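Local coordinates for protein similar to yteR (Bacilus subtilis) (Clostridium acetobutylicum, PDB 4WU0) that probably hydrolyses unsaturated rhamnogalacturonan fragments of pectin, as a glycoside hydrolase of family 105 related to YteR, at residues S268-R279 with P350-L361. Residues are numbered along the deposited sequence; the frame is centred on the assembly and turned at random.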
loop_
_atom_site.group_PDB
_atom_site.type_symbol
_atom_site.label_atom_id
_atom_site.label_comp_id
_atom_site.label_asym_id
_atom_site.label_seq_id
_atom_site.Cartn_x
_atom_site.Cartn_y
_atom_site.Cartn_z
ATOM N N SER A 268 -5.667 -8.280 -2.913
ATOM C CA SER A 268 -6.605 -7.156 -2.918
ATOM C C SER A 268 -5.973 -5.898 -3.502
ATOM O O SER A 268 -6.619 -5.130 -4.226
ATOM C CB SER A 268 -7.118 -6.877 -1.502
ATOM O OG SER A 268 -7.966 -7.919 -1.023
ATOM N N MET A 269 -4.715 -5.674 -3.145
ATOM C CA MET A 269 -3.973 -4.506 -3.626
ATOM C C MET A 269 -3.826 -4.573 -5.137
ATOM O O MET A 269 -3.983 -3.559 -5.835
ATOM C CB MET A 269 -2.594 -4.468 -3.003
ATOM C CG MET A 269 -2.586 -4.133 -1.561
ATOM S SD MET A 269 -0.908 -4.068 -0.922
ATOM C CE MET A 269 -1.285 -3.821 0.799
ATOM N N ILE A 270 -3.545 -5.770 -5.636
ATOM C CA ILE A 270 -3.358 -5.966 -7.079
ATOM C C ILE A 270 -4.680 -5.728 -7.798
ATOM O O ILE A 270 -4.723 -5.087 -8.845
ATOM C CB ILE A 270 -2.806 -7.372 -7.374
ATOM C CG1 ILE A 270 -1.396 -7.475 -6.801
ATOM C CG2 ILE A 270 -2.821 -7.689 -8.867
ATOM C CD1 ILE A 270 -0.848 -8.873 -6.672
ATOM N N VAL A 271 -5.772 -6.263 -7.256
ATOM C CA VAL A 271 -7.084 -6.069 -7.878
ATOM C C VAL A 271 -7.479 -4.595 -7.892
ATOM O O VAL A 271 -8.016 -4.092 -8.876
ATOM C CB VAL A 271 -8.150 -6.917 -7.151
ATOM C CG1 VAL A 271 -9.572 -6.560 -7.634
ATOM C CG2 VAL A 271 -7.856 -8.394 -7.416
ATOM N N TYR A 272 -7.213 -3.892 -6.806
ATOM C CA TYR A 272 -7.461 -2.455 -6.738
ATOM C C TYR A 272 -6.711 -1.725 -7.842
ATOM O O TYR A 272 -7.282 -0.891 -8.531
ATOM C CB TYR A 272 -7.014 -1.934 -5.381
ATOM C CG TYR A 272 -6.904 -0.426 -5.284
ATOM C CD1 TYR A 272 -8.030 0.363 -5.130
ATOM C CD2 TYR A 272 -5.676 0.200 -5.365
ATOM C CE1 TYR A 272 -7.928 1.743 -5.022
ATOM C CE2 TYR A 272 -5.562 1.570 -5.252
ATOM C CZ TYR A 272 -6.681 2.333 -5.071
ATOM O OH TYR A 272 -6.540 3.690 -4.940
ATOM N N ALA A 273 -5.422 -2.006 -7.971
ATOM C CA ALA A 273 -4.618 -1.349 -9.001
ATOM C C ALA A 273 -5.097 -1.669 -10.422
ATOM O O ALA A 273 -5.074 -0.795 -11.298
ATOM C CB ALA A 273 -3.149 -1.702 -8.825
ATOM N N LEU A 274 -5.509 -2.912 -10.661
ATOM C CA LEU A 274 -6.058 -3.280 -11.970
ATOM C C LEU A 274 -7.293 -2.462 -12.263
ATOM O O LEU A 274 -7.445 -1.892 -13.356
ATOM C CB LEU A 274 -6.425 -4.766 -12.040
ATOM C CG LEU A 274 -5.324 -5.814 -11.989
ATOM C CD1 LEU A 274 -5.935 -7.220 -11.914
ATOM C CD2 LEU A 274 -4.426 -5.710 -13.206
ATOM N N LEU A 275 -8.207 -2.427 -11.301
ATOM C CA LEU A 275 -9.481 -1.754 -11.486
ATOM C C LEU A 275 -9.293 -0.251 -11.651
ATOM O O LEU A 275 -9.850 0.365 -12.556
ATOM C CB LEU A 275 -10.432 -2.037 -10.324
ATOM C CG LEU A 275 -11.039 -3.457 -10.328
ATOM C CD1 LEU A 275 -11.608 -3.765 -8.949
ATOM C CD2 LEU A 275 -12.089 -3.637 -11.411
ATOM N N LYS A 276 -8.511 0.352 -10.761
ATOM C CA LYS A 276 -8.278 1.792 -10.840
ATOM C C LYS A 276 -7.497 2.165 -12.094
ATOM O O LYS A 276 -7.774 3.180 -12.735
ATOM C CB LYS A 276 -7.509 2.260 -9.597
ATOM C CG LYS A 276 -7.229 3.741 -9.588
ATOM C CD LYS A 276 -6.832 4.243 -8.196
ATOM C CE LYS A 276 -6.576 5.729 -8.178
ATOM N NZ LYS A 276 -6.476 6.232 -6.797
ATOM N N GLY A 277 -6.533 1.321 -12.457
ATOM C CA GLY A 277 -5.738 1.559 -13.654
ATOM C C GLY A 277 -6.599 1.552 -14.904
ATOM O O GLY A 277 -6.413 2.379 -15.797
ATOM N N VAL A 278 -7.565 0.642 -14.972
ATOM C CA VAL A 278 -8.492 0.639 -16.101
ATOM C C VAL A 278 -9.379 1.885 -16.085
ATOM O O VAL A 278 -9.598 2.523 -17.131
ATOM C CB VAL A 278 -9.373 -0.648 -16.109
ATOM C CG1 VAL A 278 -10.488 -0.538 -17.141
ATOM C CG2 VAL A 278 -8.515 -1.889 -16.362
ATOM N N ARG A 279 -9.898 2.233 -14.907
ATOM C CA ARG A 279 -10.806 3.367 -14.779
ATOM C C ARG A 279 -10.178 4.675 -15.248
ATOM O O ARG A 279 -10.830 5.492 -15.892
ATOM C CB ARG A 279 -11.286 3.523 -13.330
ATOM C CG ARG A 279 -12.149 4.769 -13.120
ATOM C CD ARG A 279 -12.833 4.802 -11.743
ATOM N NE ARG A 279 -11.898 4.839 -10.618
ATOM C CZ ARG A 279 -11.276 5.933 -10.187
ATOM N NH1 ARG A 279 -10.464 5.872 -9.142
ATOM N NH2 ARG A 279 -11.452 7.109 -10.793
ATOM N N PRO A 350 -7.056 -2.515 1.673
ATOM C CA PRO A 350 -7.045 -2.816 0.239
ATOM C C PRO A 350 -8.317 -3.497 -0.227
ATOM O O PRO A 350 -8.766 -3.242 -1.339
ATOM C CB PRO A 350 -5.826 -3.741 0.094
ATOM C CG PRO A 350 -4.904 -3.257 1.176
ATOM C CD PRO A 350 -5.795 -2.922 2.331
ATOM N N PHE A 351 -8.905 -4.351 0.601
ATOM C CA PHE A 351 -10.172 -4.977 0.213
ATOM C C PHE A 351 -11.298 -3.940 0.076
ATOM O O PHE A 351 -12.078 -3.968 -0.878
ATOM C CB PHE A 351 -10.588 -6.098 1.166
ATOM C CG PHE A 351 -11.878 -6.739 0.755
ATOM C CD1 PHE A 351 -11.895 -7.669 -0.254
ATOM C CD2 PHE A 351 -13.084 -6.339 1.309
ATOM C CE1 PHE A 351 -13.107 -8.228 -0.694
ATOM C CE2 PHE A 351 -14.275 -6.907 0.890
ATOM C CZ PHE A 351 -14.271 -7.856 -0.126
ATOM N N LEU A 352 -11.393 -3.000 1.007
ATOM C CA LEU A 352 -12.359 -1.920 0.882
ATOM C C LEU A 352 -12.148 -1.121 -0.391
ATOM O O LEU A 352 -13.106 -0.772 -1.083
ATOM C CB LEU A 352 -12.206 -0.960 2.059
ATOM C CG LEU A 352 -12.701 -1.433 3.419
ATOM C CD1 LEU A 352 -12.118 -0.551 4.523
ATOM C CD2 LEU A 352 -14.224 -1.371 3.424
ATOM N N LEU A 353 -10.882 -0.792 -0.674
ATOM C CA LEU A 353 -10.551 0.008 -1.849
ATOM C C LEU A 353 -10.851 -0.726 -3.153
ATOM O O LEU A 353 -11.394 -0.135 -4.095
ATOM C CB LEU A 353 -9.075 0.454 -1.805
ATOM C CG LEU A 353 -8.757 1.403 -0.650
ATOM C CD1 LEU A 353 -7.239 1.571 -0.474
ATOM C CD2 LEU A 353 -9.390 2.773 -0.891
ATOM N N ALA A 354 -10.492 -2.007 -3.218
ATOM C CA ALA A 354 -10.829 -2.815 -4.386
ATOM C C ALA A 354 -12.332 -2.884 -4.567
ATOM O O ALA A 354 -12.827 -2.822 -5.690
ATOM C CB ALA A 354 -10.244 -4.225 -4.230
ATOM N N SER A 355 -13.061 -3.053 -3.469
ATOM C CA SER A 355 -14.518 -3.143 -3.540
ATOM C C SER A 355 -15.113 -1.857 -4.095
ATOM O O SER A 355 -16.002 -1.888 -4.938
ATOM C CB SER A 355 -15.100 -3.400 -2.154
ATOM O OG SER A 355 -14.639 -4.630 -1.635
ATOM N N TYR A 356 -14.617 -0.717 -3.623
ATOM C CA TYR A 356 -15.103 0.558 -4.116
ATOM C C TYR A 356 -14.874 0.651 -5.627
ATOM O O TYR A 356 -15.769 1.061 -6.364
ATOM C CB TYR A 356 -14.414 1.710 -3.382
ATOM C CG TYR A 356 -14.721 3.071 -3.957
ATOM C CD1 TYR A 356 -15.897 3.725 -3.643
ATOM C CD2 TYR A 356 -13.839 3.685 -4.834
ATOM C CE1 TYR A 356 -16.194 4.970 -4.184
ATOM C CE2 TYR A 356 -14.132 4.933 -5.389
ATOM C CZ TYR A 356 -15.306 5.563 -5.049
ATOM O OH TYR A 356 -15.601 6.800 -5.582
ATOM N N GLU A 357 -13.691 0.261 -6.089
ATOM C CA GLU A 357 -13.391 0.370 -7.526
ATOM C C GLU A 357 -14.254 -0.587 -8.345
ATOM O O GLU A 357 -14.692 -0.253 -9.432
ATOM C CB GLU A 357 -11.923 0.081 -7.817
ATOM C CG GLU A 357 -10.956 1.164 -7.345
ATOM C CD GLU A 357 -10.994 2.440 -8.184
ATOM O OE1 GLU A 357 -11.442 2.418 -9.356
ATOM O OE2 GLU A 357 -10.562 3.493 -7.653
ATOM N N TYR A 358 -14.450 -1.794 -7.829
ATOM C CA TYR A 358 -15.285 -2.778 -8.509
ATOM C C TYR A 358 -16.708 -2.266 -8.658
ATOM O O TYR A 358 -17.303 -2.335 -9.732
ATOM C CB TYR A 358 -15.304 -4.081 -7.718
ATOM C CG TYR A 358 -16.195 -5.137 -8.321
ATOM C CD1 TYR A 358 -15.732 -5.949 -9.328
ATOM C CD2 TYR A 358 -17.488 -5.325 -7.860
ATOM C CE1 TYR A 358 -16.536 -6.931 -9.874
ATOM C CE2 TYR A 358 -18.301 -6.294 -8.404
ATOM C CZ TYR A 358 -17.815 -7.097 -9.402
ATOM O OH TYR A 358 -18.616 -8.079 -9.975
ATOM N N GLU A 359 -17.245 -1.745 -7.566
ATOM C CA GLU A 359 -18.600 -1.231 -7.566
ATOM C C GLU A 359 -18.725 -0.078 -8.547
ATOM O O GLU A 359 -19.721 0.052 -9.245
ATOM C CB GLU A 359 -18.979 -0.792 -6.156
ATOM C CG GLU A 359 -19.103 -1.972 -5.190
ATOM C CD GLU A 359 -18.871 -1.597 -3.744
ATOM O OE1 GLU A 359 -18.867 -0.389 -3.406
ATOM O OE2 GLU A 359 -18.650 -2.522 -2.932
ATOM N N THR A 360 -17.692 0.747 -8.616
ATOM C CA THR A 360 -17.722 1.918 -9.483
ATOM C C THR A 360 -17.749 1.463 -10.939
ATOM O O THR A 360 -18.444 2.051 -11.767
ATOM C CB THR A 360 -16.513 2.826 -9.229
ATOM O OG1 THR A 360 -16.540 3.283 -7.873
ATOM C CG2 THR A 360 -16.519 4.023 -10.165
ATOM N N LEU A 361 -16.994 0.407 -11.245
ATOM C CA LEU A 361 -17.000 -0.173 -12.593
ATOM C C LEU A 361 -18.369 -0.762 -12.938
ATOM O O LEU A 361 -18.880 -0.498 -14.034
ATOM C CB LEU A 361 -15.927 -1.264 -12.701
ATOM C CG LEU A 361 -15.911 -2.055 -14.016
ATOM C CD1 LEU A 361 -15.615 -1.147 -15.226
ATOM C CD2 LEU A 361 -14.904 -3.191 -13.923
ATOM O OXT LEU A 361 -18.994 -1.510 -12.168
HETATM O O HOH W 1 -9.213 5.477 -5.748
#
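E357 folds back at chi2 (-73°), and R279 bends at chi3 (62°); these two turns bring carboxylate and guanidinium edge to edge. The grip is side-on, with one nitrogen to each oxygen. R279 NE donates to E357 OE1 at 2.8 Å along a nearly straight bond. R279 NH1 donates to E357 OE2, also at 2.8 Å. Both oxygens use their syn lone pairs, and the two planes are nearly coplanar. This bidentate salt bridge fixes the rotation of the carboxylate. A water bridges E357 OE2 to K276 NZ, whose salt-bridge partners are D211 and E214 on helix 199-215.

The E357 side chain is a knob in a hole formed by Y272, L275, K276 and R279. Its CB meets L275 CB at 3.6 Å. Its CG lies obliquely by the Y272 ring, 3.8 Å from Y272 CD1. L353 CB also meets this ring obliquely, 3.5 Å from Y272 CD1. The Y272 hydroxyl hydrogen-bonds D211.

The backbones come nearest where Y272 meets the small A354, their CA atoms 4.1 Å apart. Beyond it, P350 lies alongside M269, with P350 CB 3.7 Å from M269 CG. At the other end, L275 CD2 touches L361 CD2 at 3.8 Å.

The helices run in nearly the same direction, crossing at 28°, as expected within the helical (alpha/alpha) barrel of this family. Helix 199-215 packs on the M269 and Y272 side. Helix 25-41 touches P350 and L353, while helix 288-302, which falls between the two contact helices in sequence, packs on V271, L275 and F351.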